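Local coordinates for geranyltranstransferase (IspA) (Helicobacter pylori, PDB 3LLW) that transfers the geranyl group of geranyl diphosphate to isopentenyl diphosphate in isoprenoid biosynthesis, as a magnesium-dependent member of the FPP/GGPP synthase family, at the interface of chains A and B. Residues are numbered along the deposited sequence; one frame, centred on the assembly and turned at random. Chains: chain A/B, Geranyltranstransferase (IspA).

The interface of chains A and B. Residues chain A 32-34; chain B 167, 171, 176, 180, 183.
A:Phe32 and B:Leu167 illustrate how one aromatic residue on a loop can fill a pocket of a neighbouring chain, here in a two-fold symmetric pair that is probably the biological dimer, as is usual in this family, and whose matching patch exchanges the chains. Leaving CB, the side chain swings its CG between the backbone N and the carbonyl carbon (chi1 55°), which points the ring into chain B, among residues of helices 161-170 and 178-203 and of the loop that joins them. Next along the rim, CD1 lies over the rim of one face of the B:Phe171 ring, 3.6 Å from its CE2. CE1 lies over the same part of that rim, and also has the B:Leu167 methyl CD2 at 3.8 Å, with the B:Leu176 methyl CD2 farther off at 4.1 Å. On the opposite rim, CE2 approaches B:Phe183 CD1 at 3.6 Å. The two faces are occupied by aliphatic groups: B:Leu167 CD2 sits 3.7 Å above one, displaced toward the rim, while B:Gln180 CB covers the other, so that the ring is held between two CH-pi contacts. B:Leu167 does double duty, since CD2 also packs on A:His33 CB and the second methyl, CD1, reaches the ring tip. Within chain B, that CD1 methyl meets the edge of B:Phe183 and CD2 that of B:Phe171, bracing the apolar wall. The principle is thus packing by shape from both faces and the rim; at its tip, A:Phe32 CZ rests 3.5 Å from B:Gln180 CB.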
ATOM      1  N   PHE A  32     -20.015  12.531  -3.793  1.00 52.18           N
ATOM      2  CA  PHE A  32     -20.313  13.803  -4.424  1.00 53.33           C
ATOM      3  C   PHE A  32     -19.047  14.465  -4.969  1.00 58.34           C
ATOM      4  O   PHE A  32     -19.038  15.674  -5.241  1.00 58.33           O
ATOM      5  CB  PHE A  32     -21.074  14.735  -3.467  1.00 53.26           C
ATOM      6  CG  PHE A  32     -20.388  14.964  -2.136  1.00 53.80           C
ATOM      7  CD1 PHE A  32     -19.609  16.093  -1.927  1.00 48.84           C
ATOM      8  CD2 PHE A  32     -20.569  14.075  -1.074  1.00 53.83           C
ATOM      9  CE1 PHE A  32     -18.984  16.318  -0.697  1.00 46.72           C
ATOM     10  CE2 PHE A  32     -19.947  14.288   0.151  1.00 47.05           C
ATOM     11  CZ  PHE A  32     -19.149  15.412   0.338  1.00 51.03           C
ATOM     12  N   HIS A  33     -17.977  13.679  -5.118  1.00 55.82           N
ATOM     13  CA  HIS A  33     -16.773  14.166  -5.791  1.00 55.47           C
ATOM     14  C   HIS A  33     -16.969  14.038  -7.302  1.00 54.92           C
ATOM     15  O   HIS A  33     -17.240  12.937  -7.798  1.00 49.68           O
ATOM     16  CB  HIS A  33     -15.524  13.402  -5.349  1.00 55.51           C
ATOM     17  CG  HIS A  33     -14.238  14.107  -5.660  1.00 46.60           C
ATOM     18  ND1 HIS A  33     -13.772  14.285  -6.946  1.00 40.73           N
ATOM     19  CD2 HIS A  33     -13.309  14.659  -4.846  1.00 39.56           C
ATOM     20  CE1 HIS A  33     -12.618  14.928  -6.909  1.00 47.59           C
ATOM     21  NE2 HIS A  33     -12.309  15.155  -5.645  1.00 41.79           N
ATOM     22  N   PRO A  34     -16.805  15.162  -8.036  1.00 53.90           N
ATOM     23  CA  PRO A  34     -17.052  15.247  -9.478  1.00 55.55           C
ATOM     24  C   PRO A  34     -16.219  14.288 -10.332  1.00 57.76           C
ATOM     25  O   PRO A  34     -16.709  13.809 -11.360  1.00 58.96           O
ATOM     26  CB  PRO A  34     -16.642  16.682  -9.830  1.00 56.98           C
ATOM     27  CG  PRO A  34     -16.612  17.405  -8.584  1.00 55.58           C
ATOM     28  CD  PRO A  34     -16.331  16.442  -7.489  1.00 53.62           C
TER
ATOM     29  N   LEU B 167     -12.126  14.506  -0.794  1.00 49.57           N
ATOM     30  CA  LEU B 167     -13.259  15.390  -0.504  1.00 49.97           C
ATOM     31  C   LEU B 167     -12.861  16.616   0.305  1.00 49.00           C
ATOM     32  O   LEU B 167     -13.234  17.751  -0.048  1.00 47.46           O
ATOM     33  CB  LEU B 167     -14.366  14.632   0.237  1.00 48.90           C
ATOM     34  CG  LEU B 167     -15.177  13.600  -0.543  1.00 47.22           C
ATOM     35  CD1 LEU B 167     -16.053  12.837   0.433  1.00 50.87           C
ATOM     36  CD2 LEU B 167     -16.004  14.236  -1.635  1.00 48.04           C
ATOM     37  N   PHE B 171     -13.069  20.244  -1.627  1.00 58.68           N
ATOM     38  CA  PHE B 171     -14.074  21.178  -1.138  1.00 58.34           C
ATOM     39  C   PHE B 171     -13.560  21.980   0.040  1.00 63.60           C
ATOM     40  O   PHE B 171     -14.309  22.278   0.968  1.00 68.58           O
ATOM     41  CB  PHE B 171     -15.357  20.453  -0.761  1.00 51.96           C
ATOM     42  CG  PHE B 171     -16.000  19.738  -1.894  1.00 47.16           C
ATOM     43  CD1 PHE B 171     -16.646  20.444  -2.905  1.00 40.98           C
ATOM     44  CD2 PHE B 171     -15.999  18.348  -1.937  1.00 38.49           C
ATOM     45  CE1 PHE B 171     -17.258  19.775  -3.960  1.00 43.15           C
ATOM     46  CE2 PHE B 171     -16.606  17.661  -2.990  1.00 39.42           C
ATOM     47  CZ  PHE B 171     -17.243  18.366  -4.002  1.00 51.60           C
ATOM     48  N   LEU B 176     -19.752  23.082   3.005  1.00 64.24           N
ATOM     49  CA  LEU B 176     -20.493  21.835   2.904  1.00 55.00           C
ATOM     50  C   LEU B 176     -21.651  21.855   3.890  1.00 50.41           C
ATOM     51  O   LEU B 176     -21.525  22.408   4.983  1.00 51.90           O
ATOM     52  CB  LEU B 176     -19.566  20.658   3.195  1.00 54.79           C
ATOM     53  CG  LEU B 176     -18.440  20.347   2.206  1.00 52.50           C
ATOM     54  CD1 LEU B 176     -17.667  19.130   2.685  1.00 53.19           C
ATOM     55  CD2 LEU B 176     -18.964  20.131   0.779  1.00 49.38           C
ATOM     56  N   GLN B 180     -23.161  16.304   3.900  1.00 45.97           N
ATOM     57  CA  GLN B 180     -21.909  16.107   3.185  1.00 46.67           C
ATOM     58  C   GLN B 180     -20.655  16.184   4.057  1.00 48.34           C
ATOM     59  O   GLN B 180     -19.675  15.495   3.775  1.00 48.62           O
ATOM     60  CB  GLN B 180     -21.820  16.942   1.909  1.00 54.40           C
ATOM     61  CG  GLN B 180     -22.155  18.378   2.047  1.00 61.02           C
ATOM     62  CD  GLN B 180     -22.773  18.965   0.792  1.00 67.13           C
ATOM     63  OE1 GLN B 180     -22.779  20.183   0.612  1.00 72.09           O
ATOM     64  NE2 GLN B 180     -23.303  18.107  -0.080  1.00 62.65           N
ATOM     65  N   PHE B 183     -20.514  12.642   5.865  1.00 37.54           N
ATOM     66  CA  PHE B 183     -19.997  11.692   4.892  1.00 37.60           C
ATOM     67  C   PHE B 183     -18.477  11.853   4.715  1.00 45.50           C
ATOM     68  O   PHE B 183     -17.759  10.852   4.630  1.00 40.06           O
ATOM     69  CB  PHE B 183     -20.727  11.877   3.559  1.00 45.88           C
ATOM     70  CG  PHE B 183     -20.292  10.926   2.475  1.00 49.86           C
ATOM     71  CD1 PHE B 183     -19.118  11.149   1.746  1.00 51.16           C
ATOM     72  CD2 PHE B 183     -21.075   9.832   2.157  1.00 47.50           C
ATOM     73  CE1 PHE B 183     -18.717  10.279   0.754  1.00 49.59           C
ATOM     74  CE2 PHE B 183     -20.686   8.957   1.151  1.00 52.28           C
ATOM     75  CZ  PHE B 183     -19.506   9.183   0.446  1.00 49.20           C
TER